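Local coordinates for protein beta-d-glucoside glucohydrolase (Hypocrea jecorina, PDB 3ZZ1) that probably hydrolyses terminal, non-reducing beta-D-glucosyl residues with release of beta-D-glucose, as a family 3 beta-glucosidase of cellulose degradation, at residues A350-A362 and P390-R402. Residues are numbered along the deposited sequence; the frame is centred on the assembly and turned at random.
Sequences AVVGSAAIIGNHA and PYFVAPYDAINTR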
loop_
_atom_site.group_PDB
_atom_site.type_symbol
_atom_site.label_atom_id
_atom_site.label_comp_id
_atom_site.label_asym_id
_atom_site.label_seq_id
_atom_site.Cartn_x
_atom_site.Cartn_y
_atom_site.Cartn_z
ATOM N N ALA A 350 -3.381 -29.698 16.915
ATOM C CA ALA A 350 -2.022 -29.271 17.234
ATOM C C ALA A 350 -1.754 -27.879 16.652
ATOM O O ALA A 350 -2.092 -27.596 15.500
ATOM C CB ALA A 350 -1.005 -30.270 16.719
ATOM N N VAL A 351 -1.159 -27.014 17.465
ATOM C CA VAL A 351 -0.764 -25.682 17.033
ATOM C C VAL A 351 0.751 -25.616 17.166
ATOM O O VAL A 351 1.296 -25.836 18.247
ATOM C CB VAL A 351 -1.469 -24.571 17.860
ATOM C CG1 VAL A 351 -0.952 -23.194 17.478
ATOM C CG2 VAL A 351 -2.985 -24.633 17.655
ATOM N N VAL A 352 1.424 -25.335 16.057
ATOM C CA VAL A 352 2.877 -25.480 15.978
ATOM C C VAL A 352 3.525 -24.253 15.344
ATOM O O VAL A 352 3.093 -23.787 14.285
ATOM C CB VAL A 352 3.266 -26.758 15.181
ATOM C CG1 VAL A 352 4.779 -26.848 14.981
ATOM C CG2 VAL A 352 2.747 -28.017 15.874
ATOM N N GLY A 353 4.562 -23.737 15.999
ATOM C CA GLY A 353 5.331 -22.609 15.471
ATOM C C GLY A 353 5.419 -21.448 16.443
ATOM O O GLY A 353 4.451 -21.129 17.132
ATOM N N SER A 354 6.583 -20.809 16.501
ATOM C CA SER A 354 6.767 -19.646 17.365
ATOM C C SER A 354 5.834 -18.502 16.971
ATOM O O SER A 354 5.450 -17.701 17.819
ATOM C CB SER A 354 8.212 -19.170 17.322
ATOM O OG SER A 354 8.548 -18.724 16.022
ATOM N N ALA A 355 5.472 -18.444 15.688
ATOM C CA ALA A 355 4.573 -17.410 15.152
ATOM C C ALA A 355 3.107 -17.582 15.575
ATOM O O ALA A 355 2.259 -16.748 15.253
ATOM C CB ALA A 355 4.680 -17.352 13.636
ATOM N N ALA A 356 2.814 -18.665 16.291
ATOM C CA ALA A 356 1.480 -18.890 16.843
ATOM C C ALA A 356 1.213 -18.065 18.107
ATOM O O ALA A 356 0.065 -17.708 18.382
ATOM C CB ALA A 356 1.269 -20.374 17.120
ATOM N N ILE A 357 2.267 -17.748 18.860
ATOM C CA ILE A 357 2.116 -17.080 20.166
ATOM C C ILE A 357 2.640 -15.637 20.242
ATOM O O ILE A 357 3.325 -15.161 19.340
ATOM C CB ILE A 357 2.765 -17.905 21.310
ATOM C CG1 ILE A 357 4.282 -18.035 21.092
ATOM C CG2 ILE A 357 2.078 -19.265 21.444
ATOM C CD1 ILE A 357 5.067 -18.317 22.366
ATOM N N ILE A 358 2.310 -14.961 21.341
ATOM C CA ILE A 358 2.821 -13.622 21.640
ATOM C C ILE A 358 4.344 -13.665 21.814
ATOM O O ILE A 358 4.866 -14.489 22.567
ATOM C CB ILE A 358 2.162 -13.036 22.924
ATOM C CG1 ILE A 358 0.652 -12.801 22.731
ATOM C CG2 ILE A 358 2.869 -11.756 23.382
ATOM C CD1 ILE A 358 0.290 -11.707 21.735
ATOM N N GLY A 359 5.040 -12.780 21.103
ATOM C CA GLY A 359 6.483 -12.629 21.235
ATOM C C GLY A 359 6.860 -11.166 21.382
ATOM O O GLY A 359 6.007 -10.329 21.682
ATOM N N ASN A 360 8.136 -10.859 21.159
ATOM C CA ASN A 360 8.651 -9.496 21.313
ATOM C C ASN A 360 8.092 -8.515 20.281
ATOM O O ASN A 360 8.058 -7.309 20.519
ATOM C CB ASN A 360 10.183 -9.488 21.286
ATOM C CG ASN A 360 10.803 -10.003 22.580
ATOM O OD1 ASN A 360 10.223 -9.888 23.664
ATOM N ND2 ASN A 360 11.998 -10.562 22.469
ATOM N N HIS A 361 7.652 -9.043 19.142
ATOM C CA HIS A 361 7.008 -8.242 18.103
ATOM C C HIS A 361 5.661 -7.685 18.576
ATOM O O HIS A 361 5.406 -6.482 18.479
ATOM C CB HIS A 361 6.825 -9.071 16.830
ATOM C CG HIS A 361 6.179 -8.318 15.712
ATOM N ND1 HIS A 361 4.829 -8.397 15.445
ATOM C CD2 HIS A 361 6.693 -7.454 14.807
ATOM C CE1 HIS A 361 4.543 -7.617 14.420
ATOM N NE2 HIS A 361 5.655 -7.036 14.013
ATOM N N ALA A 362 4.817 -8.569 19.104
ATOM C CA ALA A 362 3.494 -8.197 19.603
ATOM C C ALA A 362 3.550 -7.329 20.866
ATOM O O ALA A 362 2.656 -6.511 21.095
ATOM C CB ALA A 362 2.667 -9.447 19.858
ATOM N N PRO A 390 -1.621 -1.593 20.769
ATOM C CA PRO A 390 -2.323 -1.355 22.031
ATOM C C PRO A 390 -2.672 -2.689 22.701
ATOM O O PRO A 390 -2.840 -2.757 23.917
ATOM C CB PRO A 390 -3.586 -0.615 21.590
ATOM C CG PRO A 390 -3.816 -1.056 20.180
ATOM C CD PRO A 390 -2.450 -1.266 19.594
ATOM N N TYR A 391 -2.781 -3.725 21.878
ATOM C CA TYR A 391 -2.972 -5.110 22.306
ATOM C C TYR A 391 -2.631 -5.962 21.088
ATOM O O TYR A 391 -2.398 -5.423 19.997
ATOM C CB TYR A 391 -4.420 -5.359 22.757
ATOM C CG TYR A 391 -5.442 -5.194 21.653
ATOM C CD1 TYR A 391 -5.991 -3.945 21.368
ATOM C CD2 TYR A 391 -5.851 -6.288 20.886
ATOM C CE1 TYR A 391 -6.925 -3.784 20.348
ATOM C CE2 TYR A 391 -6.775 -6.144 19.868
ATOM C CZ TYR A 391 -7.310 -4.887 19.603
ATOM O OH TYR A 391 -8.226 -4.735 18.589
ATOM N N PHE A 392 -2.598 -7.279 21.264
ATOM C CA PHE A 392 -2.365 -8.190 20.155
ATOM C C PHE A 392 -3.011 -9.535 20.448
ATOM O O PHE A 392 -2.703 -10.171 21.459
ATOM C CB PHE A 392 -0.865 -8.369 19.891
ATOM C CG PHE A 392 -0.548 -8.964 18.537
ATOM C CD1 PHE A 392 -0.759 -10.325 18.283
ATOM C CD2 PHE A 392 -0.027 -8.170 17.519
ATOM C CE1 PHE A 392 -0.474 -10.875 17.041
ATOM C CE2 PHE A 392 0.271 -8.711 16.263
ATOM C CZ PHE A 392 0.051 -10.068 16.024
ATOM N N VAL A 393 -3.905 -9.957 19.557
ATOM C CA VAL A 393 -4.573 -11.253 19.669
ATOM C C VAL A 393 -3.790 -12.314 18.892
ATOM O O VAL A 393 -3.880 -12.388 17.664
ATOM C CB VAL A 393 -6.041 -11.200 19.165
ATOM C CG1 VAL A 393 -6.761 -12.511 19.468
ATOM C CG2 VAL A 393 -6.790 -10.031 19.796
ATOM N N ALA A 394 -3.026 -13.132 19.619
ATOM C CA ALA A 394 -2.233 -14.204 19.020
ATOM C C ALA A 394 -3.117 -15.320 18.450
ATOM O O ALA A 394 -4.170 -15.627 19.018
ATOM C CB ALA A 394 -1.250 -14.769 20.037
ATOM N N PRO A 395 -2.700 -15.914 17.312
ATOM C CA PRO A 395 -3.424 -17.041 16.734
ATOM C C PRO A 395 -3.709 -18.153 17.750
ATOM O O PRO A 395 -4.845 -18.635 17.817
ATOM C CB PRO A 395 -2.478 -17.537 15.643
ATOM C CG PRO A 395 -1.740 -16.322 15.220
ATOM C CD PRO A 395 -1.564 -15.503 16.464
ATOM N N TYR A 396 -2.701 -18.534 18.542
ATOM C CA TYR A 396 -2.867 -19.620 19.518
ATOM C C TYR A 396 -3.971 -19.362 20.541
ATOM O O TYR A 396 -4.819 -20.221 20.772
ATOM C CB TYR A 396 -1.563 -19.956 20.256
ATOM C CG TYR A 396 -1.814 -20.834 21.470
ATOM C CD1 TYR A 396 -2.225 -22.164 21.324
ATOM C CD2 TYR A 396 -1.687 -20.321 22.763
ATOM C CE1 TYR A 396 -2.481 -22.966 22.438
ATOM C CE2 TYR A 396 -1.939 -21.114 23.880
ATOM C CZ TYR A 396 -2.334 -22.432 23.712
ATOM O OH TYR A 396 -2.577 -23.213 24.823
ATOM N N ASP A 397 -3.930 -18.188 21.164
ATOM C CA ASP A 397 -4.879 -17.829 22.214
ATOM C C ASP A 397 -6.308 -17.833 21.668
ATOM O O ASP A 397 -7.229 -18.329 22.323
ATOM C CB ASP A 397 -4.510 -16.474 22.834
ATOM C CG ASP A 397 -3.184 -16.517 23.607
ATOM O OD1 ASP A 397 -2.967 -17.478 24.372
ATOM O OD2 ASP A 397 -2.359 -15.584 23.458
ATOM N N ALA A 398 -6.475 -17.309 20.454
ATOM C CA ALA A 398 -7.774 -17.301 19.786
ATOM C C ALA A 398 -8.223 -18.704 19.377
ATOM O O ALA A 398 -9.400 -19.054 19.535
ATOM C CB ALA A 398 -7.752 -16.373 18.585
ATOM N N ILE A 399 -7.296 -19.501 18.850
ATOM C CA ILE A 399 -7.607 -20.877 18.445
ATOM C C ILE A 399 -7.972 -21.737 19.660
ATOM O O ILE A 399 -8.935 -22.513 19.609
ATOM C CB ILE A 399 -6.471 -21.512 17.596
ATOM C CG1 ILE A 399 -6.529 -20.966 16.162
ATOM C CG2 ILE A 399 -6.565 -23.050 17.588
ATOM C CD1 ILE A 399 -5.272 -21.204 15.338
ATOM N N ASN A 400 -7.217 -21.572 20.744
ATOM C CA ASN A 400 -7.449 -22.298 21.993
ATOM C C ASN A 400 -8.833 -22.018 22.593
ATOM O O ASN A 400 -9.529 -22.947 22.995
ATOM C CB ASN A 400 -6.340 -21.988 23.008
ATOM C CG ASN A 400 -6.394 -22.881 24.243
ATOM O OD1 ASN A 400 -6.790 -24.045 24.173
ATOM N ND2 ASN A 400 -5.981 -22.333 25.384
ATOM N N THR A 401 -9.228 -20.745 22.633
ATOM C CA THR A 401 -10.555 -20.350 23.128
ATOM C C THR A 401 -11.693 -20.958 22.300
ATOM O O THR A 401 -12.658 -21.483 22.866
ATOM C CB THR A 401 -10.708 -18.816 23.188
ATOM O OG1 THR A 401 -9.778 -18.287 24.137
ATOM C CG2 THR A 401 -12.127 -18.407 23.602
ATOM N N ARG A 402 -11.580 -20.893 20.975
ATOM C CA ARG A 402 -12.644 -21.386 20.096
ATOM C C ARG A 402 -12.758 -22.906 20.142
ATOM O O ARG A 402 -13.860 -23.451 20.166
ATOM C CB ARG A 402 -12.452 -20.893 18.653
ATOM C CG ARG A 402 -13.531 -21.353 17.656
ATOM C CD ARG A 402 -14.928 -20.838 18.019
ATOM N NE ARG A 402 -15.959 -21.268 17.068
ATOM C CZ ARG A 402 -16.424 -20.517 16.070
ATOM N NH1 ARG A 402 -15.956 -19.290 15.873
ATOM N NH2 ARG A 402 -17.364 -20.994 15.266
HETATM O O HOH W 1 0.205 -16.160 23.109
#
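Ala356 O, at the end of a short 3-10 turn, accepts a hydrogen bond from Tyr396 N in the first turn of helix 395-404 (2.9 Å, N-H...O angle 163°). Pro395, lacking an N-H, lays its ring against the same oxygen, CD 3.3 Å from Ala356 O, and the N-cap residue Ala394 adds its CB. Farther along, a water bridges the segments, accepting from Ile358 N and donating to Asp397 OD2. Ala362 CB sits over one face of the Phe392 ring, 3.9 Å from the ring centroid, a CH-pi contact offset toward CG. Ile358 folds its CG1 branch alongside its own backbone N (chi1 -65°), which brings CD1 against both Phe392 CD1 (3.9 Å) and Ala394 CB. With an alanine at Phe392, the methyl of Ala362 is likely to lose the ring face it rests on and Ile358 CD1 part of its packing. Tyr396 swings CG away from its backbone N (chi1 167°); Ile357 CG2 packs on Tyr396 CB at 3.9 Å and reaches the CD2 side of the ring, while Val351 CG1 meets CD1 obliquely, the side chains at about a right angle. Asn400 CB lies over the rim of one ring face. Val351 CG2 meets Ile399 CG2 at 3.9 Å. In the family 3 C-terminal domain, the 3-10 turn and loop after strand 348-352 pack on the start of helix 395-404 and the residues before it, Val351 adding the strand's side chain. That strand runs between parallel strands 409-413 and 430-437; Leu412 touches Val351 and Tyr396, Phe434 touches Ala356, Pro395 and Ile399, and helix 510-518 meets Phe392, Pro395 and Ala398.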